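Local coordinates for protein 6-phospho-beta-glucosidase (PDB 1UP7) that hydrolyses cellobiose 6'-phosphate to glucose 6-phosphate and glucose, with NAD+ and a manganese ion as cofactors, at residues A[330-335]-A[359-364]; A[195-200]-A[354-359]; A[151-156]-A[367-372]; A[113-118]-A[144-149]. One frame throughout, in Å; residues are numbered along the deposited sequence.

Contact 1: residues A[330-335]-A[359-364]; sequences DDYVLE and SFIHAV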
loop_
_atom_site.group_PDB
_atom_site.type_symbol
_atom_site.label_atom_id
_atom_site.label_comp_id
_atom_site.label_asym_id
_atom_site.label_seq_id
_atom_site.Cartn_x
_atom_site.Cartn_y
_atom_site.Cartn_z
ATOM N N ASP A 330 3.134 -6.227 -3.283
ATOM C CA ASP A 330 2.517 -7.540 -3.420
ATOM C C ASP A 330 2.780 -8.241 -4.751
ATOM O O ASP A 330 2.876 -9.462 -4.802
ATOM C CB ASP A 330 1.005 -7.444 -3.264
ATOM C CG ASP A 330 0.589 -6.950 -1.921
ATOM O OD1 ASP A 330 1.403 -7.041 -0.969
ATOM O OD2 ASP A 330 -0.571 -6.459 -1.744
ATOM N N ASP A 331 2.816 -7.465 -5.828
ATOM C CA ASP A 331 2.927 -8.018 -7.175
ATOM C C ASP A 331 4.354 -8.383 -7.575
ATOM O O ASP A 331 4.538 -8.970 -8.637
ATOM C CB ASP A 331 2.351 -7.040 -8.210
ATOM C CG ASP A 331 2.953 -5.651 -8.072
ATOM O OD1 ASP A 331 4.079 -5.394 -8.547
ATOM O OD2 ASP A 331 2.399 -4.753 -7.415
ATOM N N TYR A 332 5.365 -8.042 -6.779
ATOM C CA TYR A 332 6.729 -8.495 -7.125
ATOM C C TYR A 332 6.733 -10.014 -7.088
ATOM O O TYR A 332 6.363 -10.608 -6.057
ATOM C CB TYR A 332 7.778 -7.991 -6.140
ATOM C CG TYR A 332 8.379 -6.607 -6.377
ATOM C CD1 TYR A 332 7.676 -5.594 -7.068
ATOM C CD2 TYR A 332 9.653 -6.310 -5.883
ATOM C CE1 TYR A 332 8.246 -4.318 -7.262
ATOM C CE2 TYR A 332 10.247 -5.041 -6.088
ATOM C CZ TYR A 332 9.529 -4.058 -6.759
ATOM O OH TYR A 332 10.096 -2.833 -6.892
ATOM N N VAL A 333 7.102 -10.660 -8.198
ATOM C CA VAL A 333 7.480 -12.076 -8.118
ATOM C C VAL A 333 8.811 -12.178 -7.361
ATOM O O VAL A 333 9.800 -11.513 -7.725
ATOM C CB VAL A 333 7.598 -12.744 -9.514
ATOM C CG1 VAL A 333 8.354 -14.057 -9.432
ATOM C CG2 VAL A 333 6.184 -12.945 -10.147
ATOM N N LEU A 334 8.811 -12.976 -6.298
ATOM C CA LEU A 334 9.987 -13.222 -5.493
ATOM C C LEU A 334 10.210 -14.724 -5.366
ATOM O O LEU A 334 9.319 -15.521 -5.658
ATOM C CB LEU A 334 9.793 -12.637 -4.083
ATOM C CG LEU A 334 9.499 -11.139 -4.021
ATOM C CD1 LEU A 334 9.175 -10.740 -2.578
ATOM C CD2 LEU A 334 10.645 -10.333 -4.611
ATOM N N GLU A 335 11.401 -15.092 -4.910
ATOM C CA GLU A 335 11.690 -16.471 -4.519
ATOM C C GLU A 335 11.610 -16.524 -2.979
ATOM O O GLU A 335 12.421 -15.908 -2.299
ATOM C CB GLU A 335 13.068 -16.874 -5.083
ATOM C CG GLU A 335 13.495 -18.311 -4.823
ATOM C CD GLU A 335 14.789 -18.668 -5.557
ATOM O OE1 GLU A 335 15.894 -18.482 -4.997
ATOM O OE2 GLU A 335 14.684 -19.130 -6.720
ATOM N N SER A 359 17.855 -3.019 -1.979
ATOM C CA SER A 359 18.569 -2.236 -2.972
ATOM C C SER A 359 18.748 -3.069 -4.238
ATOM O O SER A 359 18.534 -2.561 -5.358
ATOM C CB SER A 359 19.920 -1.745 -2.476
ATOM O OG SER A 359 20.814 -2.827 -2.211
ATOM N N PHE A 360 19.109 -4.344 -4.079
ATOM C CA PHE A 360 19.225 -5.209 -5.258
ATOM C C PHE A 360 17.873 -5.630 -5.834
ATOM O O PHE A 360 17.683 -5.548 -7.032
ATOM C CB PHE A 360 20.078 -6.452 -4.986
ATOM C CG PHE A 360 21.497 -6.129 -4.596
ATOM C CD1 PHE A 360 22.442 -5.792 -5.569
ATOM C CD2 PHE A 360 21.877 -6.157 -3.263
ATOM C CE1 PHE A 360 23.748 -5.487 -5.208
ATOM C CE2 PHE A 360 23.179 -5.866 -2.895
ATOM C CZ PHE A 360 24.106 -5.520 -3.867
ATOM N N ILE A 361 16.942 -6.070 -4.987
ATOM C CA ILE A 361 15.687 -6.589 -5.479
ATOM C C ILE A 361 14.916 -5.554 -6.310
ATOM O O ILE A 361 14.414 -5.882 -7.404
ATOM C CB ILE A 361 14.809 -7.112 -4.320
ATOM C CG1 ILE A 361 15.512 -8.272 -3.551
ATOM C CG2 ILE A 361 13.406 -7.472 -4.829
ATOM C CD1 ILE A 361 14.825 -8.624 -2.225
ATOM N N HIS A 362 14.811 -4.317 -5.796
ATOM C CA HIS A 362 14.089 -3.268 -6.496
ATOM C C HIS A 362 14.758 -3.019 -7.867
ATOM O O HIS A 362 14.093 -2.996 -8.890
ATOM C CB HIS A 362 14.106 -1.959 -5.681
ATOM C CG HIS A 362 13.086 -1.877 -4.596
ATOM N ND1 HIS A 362 11.732 -2.050 -4.823
ATOM C CD2 HIS A 362 13.212 -1.579 -3.277
ATOM C CE1 HIS A 362 11.072 -1.881 -3.690
ATOM N NE2 HIS A 362 11.942 -1.576 -2.741
ATOM N N ALA A 363 16.074 -2.824 -7.887
ATOM C CA ALA A 363 16.756 -2.443 -9.132
ATOM C C ALA A 363 16.596 -3.524 -10.214
ATOM O O ALA A 363 16.288 -3.251 -11.383
ATOM C CB ALA A 363 18.300 -2.142 -8.880
ATOM N N VAL A 364 16.784 -4.771 -9.814
ATOM C CA VAL A 364 16.653 -5.838 -10.778
ATOM C C VAL A 364 15.195 -6.060 -11.176
ATOM O O VAL A 364 14.910 -6.355 -12.344
ATOM C CB VAL A 364 17.324 -7.111 -10.261
ATOM C CG1 VAL A 364 17.045 -8.292 -11.184
ATOM C CG2 VAL A 364 18.849 -6.845 -10.138
#
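Y332 and L334, where the chain enters strand 333-341, pack on I361 and H362 of helix 355-376 in a buried strand-to-helix contact that joins one hydrogen bond to a small apolar cluster. The phenol oxygen does the polar work: Y332 OH lies 2.8 Å from H362 ND1, in the plane of the imidazole at its edge, and either group could be the donor. The two rings meet rim to rim, centroids 5.5 Å apart and planes at 81°, and neither ring lies over the face of the other. Strand 333-341 is the middle strand of the antiparallel three-stranded sheet of the C-terminal domain, and helix 355-376 packs beside its start. There I361 holds out its CG2 branch, which is anti to the backbone N, to two neighbours at once. The methyl sits at the edge of the phenol ring, 4.1 Å from Y332 CD2, while L334 CD2 approaches crosswise to 4.0 Å from I361 CG2. A phenylalanine in place of Y332 would probably leave H362 ND1 without this mate and its imidazole freer to turn. That imidazole also stacks on H362 of the second subunit, placing the contact at an interface between chains.

Contact 2: residues A[195-200]-A[354-359]; sequences LSFIEK and DHFALS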
loop_
_atom_site.group_PDB
_atom_site.type_symbol
_atom_site.label_atom_id
_atom_site.label_comp_id
_atom_site.label_asym_id
_atom_site.label_seq_id
_atom_site.Cartn_x
_atom_site.Cartn_y
_atom_site.Cartn_z
ATOM N N LEU A 195 19.275 -14.002 -6.733
ATOM C CA LEU A 195 19.432 -12.703 -6.098
ATOM C C LEU A 195 18.648 -12.745 -4.788
ATOM O O LEU A 195 17.704 -11.988 -4.565
ATOM C CB LEU A 195 18.901 -11.629 -7.027
ATOM C CG LEU A 195 19.384 -10.206 -6.777
ATOM C CD1 LEU A 195 20.713 -9.942 -7.434
ATOM C CD2 LEU A 195 18.350 -9.223 -7.235
ATOM N N SER A 196 19.031 -13.689 -3.944
ATOM C CA SER A 196 18.261 -14.026 -2.774
ATOM C C SER A 196 19.136 -13.977 -1.533
ATOM O O SER A 196 20.377 -14.019 -1.632
ATOM C CB SER A 196 17.644 -15.423 -2.953
ATOM O OG SER A 196 18.663 -16.425 -3.060
ATOM N N PHE A 197 18.463 -13.882 -0.385
ATOM C CA PHE A 197 19.093 -13.547 0.877
ATOM C C PHE A 197 18.448 -14.397 1.960
ATOM O O PHE A 197 17.240 -14.619 1.948
ATOM C CB PHE A 197 18.944 -12.046 1.151
ATOM C CG PHE A 197 19.475 -11.181 0.036
ATOM C CD1 PHE A 197 18.677 -10.888 -1.087
ATOM C CD2 PHE A 197 20.784 -10.704 0.080
ATOM C CE1 PHE A 197 19.161 -10.127 -2.129
ATOM C CE2 PHE A 197 21.278 -9.922 -0.936
ATOM C CZ PHE A 197 20.473 -9.625 -2.053
ATOM N N ILE A 198 19.249 -14.885 2.893
ATOM C CA ILE A 198 18.714 -15.582 4.044
ATOM C C ILE A 198 19.033 -14.748 5.265
ATOM O O ILE A 198 20.198 -14.392 5.509
ATOM C CB ILE A 198 19.296 -17.038 4.152
ATOM C CG1 ILE A 198 18.890 -17.862 2.938
ATOM C CG2 ILE A 198 18.842 -17.740 5.459
ATOM C CD1 ILE A 198 19.654 -19.178 2.768
ATOM N N GLU A 199 17.988 -14.455 6.026
ATOM C CA GLU A 199 18.095 -13.597 7.191
ATOM C C GLU A 199 18.087 -14.418 8.472
ATOM O O GLU A 199 18.771 -14.060 9.442
ATOM C CB GLU A 199 16.947 -12.578 7.168
ATOM C CG GLU A 199 17.135 -11.351 8.045
ATOM C CD GLU A 199 16.204 -10.208 7.653
ATOM O OE1 GLU A 199 15.675 -10.183 6.524
ATOM O OE2 GLU A 199 15.993 -9.321 8.481
ATOM N N LYS A 200 17.314 -15.498 8.475
ATOM C CA LYS A 200 17.168 -16.357 9.658
ATOM C C LYS A 200 17.180 -17.826 9.272
ATOM O O LYS A 200 16.678 -18.201 8.217
ATOM C CB LYS A 200 15.868 -16.031 10.456
ATOM C CG LYS A 200 15.693 -14.528 10.802
ATOM C CD LYS A 200 15.638 -14.246 12.289
ATOM C CE LYS A 200 16.854 -13.453 12.808
ATOM N NZ LYS A 200 17.244 -13.941 14.231
ATOM N N ASP A 354 15.420 -6.601 4.594
ATOM C CA ASP A 354 16.585 -5.781 4.892
ATOM C C ASP A 354 16.855 -4.786 3.729
ATOM O O ASP A 354 16.797 -5.175 2.558
ATOM C CB ASP A 354 17.769 -6.758 5.101
ATOM C CG ASP A 354 19.073 -6.071 5.496
ATOM O OD1 ASP A 354 19.670 -5.409 4.631
ATOM O OD2 ASP A 354 19.582 -6.141 6.633
ATOM N N HIS A 355 17.168 -3.524 4.045
ATOM C CA HIS A 355 17.366 -2.490 3.013
ATOM C C HIS A 355 18.445 -2.882 2.026
ATOM O O HIS A 355 18.344 -2.566 0.848
ATOM C CB HIS A 355 17.699 -1.118 3.619
ATOM C CG HIS A 355 16.639 -0.597 4.541
ATOM N ND1 HIS A 355 16.924 -0.054 5.777
ATOM C CD2 HIS A 355 15.293 -0.543 4.407
ATOM C CE1 HIS A 355 15.799 0.297 6.369
ATOM N NE2 HIS A 355 14.797 0.024 5.554
ATOM N N PHE A 356 19.471 -3.585 2.505
ATOM C CA PHE A 356 20.595 -4.020 1.662
ATOM C C PHE A 356 20.078 -4.969 0.599
ATOM O O PHE A 356 20.387 -4.841 -0.585
ATOM C CB PHE A 356 21.651 -4.756 2.495
ATOM C CG PHE A 356 22.874 -5.183 1.721
ATOM C CD1 PHE A 356 23.961 -4.322 1.571
ATOM C CD2 PHE A 356 22.950 -6.458 1.146
ATOM C CE1 PHE A 356 25.106 -4.724 0.886
ATOM C CE2 PHE A 356 24.084 -6.857 0.445
ATOM C CZ PHE A 356 25.175 -5.980 0.318
ATOM N N ALA A 357 19.287 -5.936 1.022
ATOM C CA ALA A 357 18.613 -6.820 0.070
ATOM C C ALA A 357 17.648 -6.061 -0.878
ATOM O O ALA A 357 17.614 -6.334 -2.076
ATOM C CB ALA A 357 17.893 -7.950 0.787
ATOM N N LEU A 358 16.870 -5.125 -0.344
ATOM C CA LEU A 358 15.928 -4.364 -1.178
ATOM C C LEU A 358 16.657 -3.540 -2.267
ATOM O O LEU A 358 16.146 -3.409 -3.366
ATOM C CB LEU A 358 15.025 -3.481 -0.319
ATOM C CG LEU A 358 13.691 -4.129 0.071
ATOM C CD1 LEU A 358 13.858 -5.520 0.684
ATOM C CD2 LEU A 358 12.846 -3.222 0.978
ATOM N N SER A 359 17.855 -3.019 -1.979
ATOM C CA SER A 359 18.569 -2.236 -2.972
ATOM C C SER A 359 18.748 -3.069 -4.238
ATOM O O SER A 359 18.534 -2.561 -5.358
ATOM C CB SER A 359 19.920 -1.745 -2.476
ATOM O OG SER A 359 20.814 -2.827 -2.211
#
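The backbones of strand 195-203 and the first turns of helix 355-376 come nearest at F197 and A357, whose CA atoms are 6.8 Å apart, and they diverge to 8.3 Å between the CA atoms of E199 and D354. A357 brings its methyl over one face of the F197 ring in a CH-pi contact: CB stands 3.7 Å from the ring centroid, 16° off the normal, and is displaced toward the rim, with F197 CD1 its closest atom at 3.6 Å. With CG anti to the carbonyl carbon (chi1 -55°), F197 turns its ring to the helix. F356 adds a looser touch: F356 CD2, at the edge of its ring, lies 4.4 Å from F197 CE2. Alternation along the strand puts F197 and E199 toward the start of helix 355-376, while S196 and I198 touch helix 166-177, so this strand of the C-terminal domain is packed between two helices. An alanine at F197 would probably take away the ring face under the A357 methyl and the rim beside F356, opening a gap between strand and helix. At the helix start D354 is the N-cap, its OD1 accepting from F356 N at 2.8 Å. E199, reaching out on an extended chain, ends 5.1 Å from this carboxylate (OE2 to D354 OD2). A salt bridge from K385 of the second subunit to D354 OD2 and a hydrogen bond between Y190 OH and E199 OE1 probably ease the repulsion; Y190 OH also bonds the backbone D354 N, bridging the two segments.

Contact 3: residues A[151-156]-A[367-372]; sequences VRNYLE and YERLTI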
loop_
_atom_site.group_PDB
_atom_site.type_symbol
_atom_site.label_atom_id
_atom_site.label_comp_id
_atom_site.label_asym_id
_atom_site.label_seq_id
_atom_site.Cartn_x
_atom_site.Cartn_y
_atom_site.Cartn_z
ATOM N N VAL A 151 5.278 -14.452 -16.956
ATOM C CA VAL A 151 4.075 -15.259 -17.033
ATOM C C VAL A 151 2.993 -14.865 -16.016
ATOM O O VAL A 151 1.809 -14.755 -16.385
ATOM C CB VAL A 151 4.343 -16.759 -16.907
ATOM C CG1 VAL A 151 2.994 -17.539 -16.970
ATOM C CG2 VAL A 151 5.323 -17.236 -17.994
ATOM N N ARG A 152 3.375 -14.643 -14.767
ATOM C CA ARG A 152 2.390 -14.274 -13.736
ATOM C C ARG A 152 1.772 -12.898 -13.953
ATOM O O ARG A 152 0.560 -12.730 -13.795
ATOM C CB ARG A 152 3.022 -14.309 -12.344
ATOM C CG ARG A 152 3.370 -15.700 -11.886
ATOM C CD ARG A 152 2.193 -16.652 -11.794
ATOM N NE ARG A 152 1.085 -16.085 -11.029
ATOM C CZ ARG A 152 0.954 -16.167 -9.704
ATOM N NH1 ARG A 152 1.860 -16.770 -8.950
ATOM N NH2 ARG A 152 -0.093 -15.624 -9.128
ATOM N N ASN A 153 2.604 -11.920 -14.318
ATOM C CA ASN A 153 2.160 -10.530 -14.334
ATOM C C ASN A 153 1.803 -9.956 -15.695
ATOM O O ASN A 153 1.152 -8.928 -15.780
ATOM C CB ASN A 153 3.188 -9.654 -13.591
ATOM C CG ASN A 153 3.151 -9.897 -12.086
ATOM O OD1 ASN A 153 2.114 -10.286 -11.544
ATOM N ND2 ASN A 153 4.276 -9.692 -11.417
ATOM N N TYR A 154 2.224 -10.608 -16.767
ATOM C CA TYR A 154 1.941 -10.088 -18.098
ATOM C C TYR A 154 1.100 -11.068 -18.916
ATOM O O TYR A 154 0.148 -10.654 -19.535
ATOM C CB TYR A 154 3.227 -9.683 -18.818
ATOM C CG TYR A 154 3.951 -8.558 -18.110
ATOM C CD1 TYR A 154 4.745 -8.828 -16.999
ATOM C CD2 TYR A 154 3.788 -7.216 -18.521
ATOM C CE1 TYR A 154 5.396 -7.815 -16.319
ATOM C CE2 TYR A 154 4.434 -6.190 -17.842
ATOM C CZ TYR A 154 5.236 -6.505 -16.746
ATOM O OH TYR A 154 5.915 -5.539 -16.074
ATOM N N LEU A 155 1.421 -12.373 -18.892
ATOM C CA LEU A 155 0.491 -13.364 -19.483
ATOM C C LEU A 155 -0.656 -13.713 -18.534
ATOM O O LEU A 155 -1.682 -14.217 -18.964
ATOM C CB LEU A 155 1.208 -14.629 -19.940
ATOM C CG LEU A 155 2.519 -14.424 -20.720
ATOM C CD1 LEU A 155 3.059 -15.778 -21.088
ATOM C CD2 LEU A 155 2.359 -13.538 -21.992
ATOM N N GLU A 156 -0.479 -13.440 -17.233
ATOM C CA GLU A 156 -1.538 -13.637 -16.240
ATOM C C GLU A 156 -2.000 -15.090 -16.254
ATOM O O GLU A 156 -3.194 -15.385 -16.267
ATOM C CB GLU A 156 -2.722 -12.634 -16.441
ATOM C CG GLU A 156 -2.308 -11.157 -16.280
ATOM C CD GLU A 156 -3.449 -10.152 -16.463
ATOM O OE1 GLU A 156 -4.567 -10.382 -15.974
ATOM O OE2 GLU A 156 -3.235 -9.094 -17.091
ATOM N N TYR A 367 14.432 -3.549 -13.808
ATOM C CA TYR A 367 15.079 -3.996 -14.997
ATOM C C TYR A 367 14.243 -5.121 -15.659
ATOM O O TYR A 367 14.070 -5.116 -16.877
ATOM C CB TYR A 367 16.504 -4.482 -14.671
ATOM C CG TYR A 367 16.869 -5.628 -15.557
ATOM C CD1 TYR A 367 17.347 -5.383 -16.833
ATOM C CD2 TYR A 367 16.648 -6.970 -15.154
ATOM C CE1 TYR A 367 17.667 -6.405 -17.670
ATOM C CE2 TYR A 367 16.936 -8.040 -16.020
ATOM C CZ TYR A 367 17.439 -7.733 -17.292
ATOM O OH TYR A 367 17.757 -8.708 -18.227
ATOM N N GLU A 368 13.733 -6.064 -14.860
ATOM C CA GLU A 368 12.926 -7.164 -15.374
ATOM C C GLU A 368 11.709 -6.678 -16.144
ATOM O O GLU A 368 11.419 -7.186 -17.237
ATOM C CB GLU A 368 12.471 -8.112 -14.256
ATOM C CG GLU A 368 13.525 -9.087 -13.725
ATOM C CD GLU A 368 12.943 -10.000 -12.648
ATOM O OE1 GLU A 368 11.874 -9.648 -12.065
ATOM O OE2 GLU A 368 13.542 -11.070 -12.369
ATOM N N ARG A 369 10.981 -5.720 -15.568
ATOM C CA ARG A 369 9.752 -5.230 -16.183
ATOM C C ARG A 369 10.063 -4.379 -17.410
ATOM O O ARG A 369 9.302 -4.420 -18.391
ATOM C CB ARG A 369 8.782 -4.517 -15.201
ATOM C CG ARG A 369 8.748 -5.100 -13.791
ATOM C CD ARG A 369 7.437 -5.608 -13.227
ATOM N NE ARG A 369 7.033 -4.786 -12.112
ATOM C CZ ARG A 369 6.338 -5.154 -11.022
ATOM N NH1 ARG A 369 5.974 -6.392 -10.793
ATOM N NH2 ARG A 369 6.049 -4.219 -10.132
ATOM N N LEU A 370 11.169 -3.634 -17.382
ATOM C CA LEU A 370 11.561 -2.859 -18.553
ATOM C C LEU A 370 11.908 -3.814 -19.711
ATOM O O LEU A 370 11.598 -3.533 -20.880
ATOM C CB LEU A 370 12.768 -1.957 -18.254
ATOM C CG LEU A 370 12.487 -0.662 -17.463
ATOM C CD1 LEU A 370 13.802 -0.031 -16.978
ATOM C CD2 LEU A 370 11.624 0.336 -18.289
ATOM N N THR A 371 12.561 -4.930 -19.391
ATOM C CA THR A 371 12.870 -5.907 -20.414
ATOM C C THR A 371 11.588 -6.505 -21.028
ATOM O O THR A 371 11.469 -6.613 -22.254
ATOM C CB THR A 371 13.799 -6.990 -19.846
ATOM O OG1 THR A 371 15.054 -6.388 -19.461
ATOM C CG2 THR A 371 14.184 -7.977 -20.933
ATOM N N ILE A 372 10.638 -6.867 -20.171
ATOM C CA ILE A 372 9.374 -7.441 -20.615
ATOM C C ILE A 372 8.615 -6.427 -21.479
ATOM O O ILE A 372 8.054 -6.775 -22.517
ATOM C CB ILE A 372 8.529 -7.870 -19.404
ATOM C CG1 ILE A 372 9.091 -9.182 -18.801
ATOM C CG2 ILE A 372 7.117 -7.983 -19.798
ATOM C CD1 ILE A 372 8.762 -9.369 -17.309
#
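Y154 and N153, late in helix 144-155 of the Rossmann-type domain, meet I372 and R369 of helix 355-376 from the C-terminal domain, so this is a helix-helix contact across the two halves of the subunit. The axes of segments 151-155 and 367-372 pass 11.7 Å apart at a signed crossing angle of -41°, a spacing bridged mainly by the tyrosine. Y154 has CG anti to the carbonyl carbon (chi1 -63°), which sends its ring across to the other helix. I372 lays CG2 over the centre of one ring face in a CH-pi contact, 3.5 Å from the centroid and 6° off the normal, and its CD1 reaches Y154 CE1 at 3.8 Å. The phenol oxygen goes on to the arginine's aliphatic arm: Y154 OH is 3.2 Å from both R369 CB and R369 CD, a packing contact beside a chain bent at its second and third torsions. Beyond it N153 ND2 stands 3.8 Å from R369 NH1, near the guanidinium plane at its edge; the two donors are brought side by side by a shared acceptor, E149 OE2. R369 NH2 forms a second salt bridge with D331 OD1. Carboxylates of E149 and D331 grip the guanidinium at NH1 and NH2, which is likely to balance its charge and fix its rotation, while the stem of the side chain lies against the phenol oxygen.

Contact 4: residues A[113-118]-A[144-149]; sequences SAALRA and SGHITE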
loop_
_atom_site.group_PDB
_atom_site.type_symbol
_atom_site.label_atom_id
_atom_site.label_comp_id
_atom_site.label_asym_id
_atom_site.label_seq_id
_atom_site.Cartn_x
_atom_site.Cartn_y
_atom_site.Cartn_z
ATOM N N SER A 113 19.647 -11.302 -22.789
ATOM C CA SER A 113 19.488 -11.895 -24.107
ATOM C C SER A 113 18.834 -13.263 -23.987
ATOM O O SER A 113 18.007 -13.620 -24.811
ATOM C CB SER A 113 20.822 -11.976 -24.876
ATOM O OG SER A 113 21.866 -12.420 -24.025
ATOM N N ALA A 114 19.175 -14.014 -22.943
ATOM C CA ALA A 114 18.477 -15.249 -22.635
ATOM C C ALA A 114 16.960 -15.028 -22.442
ATOM O O ALA A 114 16.149 -15.825 -22.933
ATOM C CB ALA A 114 19.124 -15.966 -21.432
ATOM N N ALA A 115 16.564 -13.951 -21.764
ATOM C CA ALA A 115 15.137 -13.713 -21.530
ATOM C C ALA A 115 14.433 -13.428 -22.860
ATOM O O ALA A 115 13.307 -13.921 -23.126
ATOM C CB ALA A 115 14.898 -12.543 -20.527
ATOM N N LEU A 116 15.069 -12.606 -23.684
ATOM C CA LEU A 116 14.475 -12.256 -24.982
ATOM C C LEU A 116 14.264 -13.474 -25.862
ATOM O O LEU A 116 13.308 -13.504 -26.629
ATOM C CB LEU A 116 15.328 -11.245 -25.765
ATOM C CG LEU A 116 15.382 -9.812 -25.237
ATOM C CD1 LEU A 116 16.315 -8.996 -26.123
ATOM C CD2 LEU A 116 13.977 -9.164 -25.104
ATOM N N ARG A 117 15.173 -14.452 -25.795
ATOM C CA ARG A 117 14.993 -15.702 -26.530
ATOM C C ARG A 117 13.875 -16.530 -25.914
ATOM O O ARG A 117 13.156 -17.229 -26.639
ATOM C CB ARG A 117 16.271 -16.542 -26.542
ATOM C CG ARG A 117 17.254 -16.253 -27.666
ATOM C CD ARG A 117 18.271 -17.384 -27.994
ATOM N NE ARG A 117 18.815 -17.953 -26.772
ATOM C CZ ARG A 117 19.737 -17.349 -26.029
ATOM N NH1 ARG A 117 20.246 -16.181 -26.438
ATOM N NH2 ARG A 117 20.159 -17.924 -24.896
ATOM N N ALA A 118 13.730 -16.478 -24.588
ATOM C CA ALA A 118 12.752 -17.308 -23.907
ATOM C C ALA A 118 11.315 -16.827 -24.123
ATOM O O ALA A 118 10.449 -17.632 -24.353
ATOM C CB ALA A 118 13.071 -17.401 -22.405
ATOM N N SER A 144 14.807 -18.095 -14.728
ATOM C CA SER A 144 13.561 -18.651 -14.221
ATOM C C SER A 144 12.666 -17.638 -13.508
ATOM O O SER A 144 11.458 -17.677 -13.725
ATOM C CB SER A 144 13.866 -19.881 -13.339
ATOM O OG SER A 144 12.677 -20.465 -12.862
ATOM N N GLY A 145 13.248 -16.787 -12.638
ATOM C CA GLY A 145 12.492 -15.806 -11.879
ATOM C C GLY A 145 11.911 -14.736 -12.801
ATOM O O GLY A 145 10.769 -14.280 -12.603
ATOM N N HIS A 146 12.699 -14.348 -13.803
ATOM C CA HIS A 146 12.298 -13.330 -14.765
ATOM C C HIS A 146 11.133 -13.827 -15.644
ATOM O O HIS A 146 10.179 -13.092 -15.933
ATOM C CB HIS A 146 13.488 -12.927 -15.631
ATOM C CG HIS A 146 13.282 -11.673 -16.426
ATOM N ND1 HIS A 146 14.303 -11.085 -17.141
ATOM C CD2 HIS A 146 12.179 -10.901 -16.634
ATOM C CE1 HIS A 146 13.841 -10.011 -17.765
ATOM N NE2 HIS A 146 12.561 -9.870 -17.465
ATOM N N ILE A 147 11.208 -15.090 -16.037
ATOM C CA ILE A 147 10.161 -15.707 -16.824
ATOM C C ILE A 147 8.903 -15.831 -15.996
ATOM O O ILE A 147 7.818 -15.608 -16.489
ATOM C CB ILE A 147 10.665 -17.065 -17.429
ATOM C CG1 ILE A 147 11.709 -16.772 -18.508
ATOM C CG2 ILE A 147 9.479 -17.890 -18.071
ATOM C CD1 ILE A 147 12.577 -17.942 -18.871
ATOM N N THR A 148 9.044 -16.119 -14.706
ATOM C CA THR A 148 7.866 -16.162 -13.838
ATOM C C THR A 148 7.227 -14.802 -13.711
ATOM O O THR A 148 6.006 -14.712 -13.763
ATOM C CB THR A 148 8.230 -16.704 -12.432
ATOM O OG1 THR A 148 8.888 -17.952 -12.581
ATOM C CG2 THR A 148 7.015 -17.053 -11.649
ATOM N N GLU A 149 8.036 -13.742 -13.541
ATOM C CA GLU A 149 7.507 -12.377 -13.515
ATOM C C GLU A 149 6.674 -12.154 -14.776
ATOM O O GLU A 149 5.570 -11.636 -14.732
ATOM C CB GLU A 149 8.627 -11.337 -13.466
ATOM C CG GLU A 149 8.178 -9.871 -13.589
ATOM C CD GLU A 149 7.327 -9.374 -12.418
ATOM O OE1 GLU A 149 7.564 -9.781 -11.267
ATOM O OE2 GLU A 149 6.417 -8.557 -12.648
#
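A118 and A115 of helix 109-131 face I147 and H146 of helix 144-155, two methyls against two longer side chains. The tight part is apolar: I147 CD1 drives against A118 CB at 3.6 Å, with CG1 behind it at 4.2 Å from the same methyl. This delta methyl points across because CG1 is anti to the carbonyl carbon (chi1 -70°). The small alanines let the backbones close to 7.1 Å between the CA atoms of A115 and I147. Next to them H146 is turned the other way, CG anti to its backbone N (chi1 -166°), and passes the A115 methyl obliquely, ND1 3.7 Å and CE1 3.9 Å from A115 CB. Its far nitrogen, NE2, donates to the carbonyl of E368 on helix 355-376, which is likely to fix the rotation of the imidazole. Both helices belong to the Rossmann-type domain; helix 144-155 is the crossover of a beta-alpha-beta unit between parallel strands 136-139 and 160-162. The flanks are looser toward each other, not toward solvent, for they are buried against other parts of the fold. S113 and R117 turn from helix 144-155 to D92, and T148 packs on F160. T148 OG1 also donates to S144 O at 2.8 Å, on the opposite face of that carbonyl from T148 N, so one oxygen holds two donors. The helix starts just after the substrate-binding N142, whose OD1 accepts from S144 N, and the I147 side chain lies about 7 Å from the bound NAD.

Helix 355-376 runs through contacts 2, 1 and 3, meeting strand 195-203, the start of strand 333-341 and helix 144-155 in turn, while contact 4 sets helix 144-155 on helix 109-131. Contacts 3 and 4 have centres 9 Å apart, contacts 1 and 2 10 Å; the centre of contact 2 is 22 Å from those of contacts 3 and 4. E149 of contact 4 ties it to contact 1 as well as to contact 3, its OE1 3.2 Å from V333 N. F360 CD2 touches F197 CZ at 3.9 Å, linking contacts 1 and 2. Between side chains, F197 is about 9 Å from catalytic Y243, and H146 about 8 Å from the manganese ligand H194.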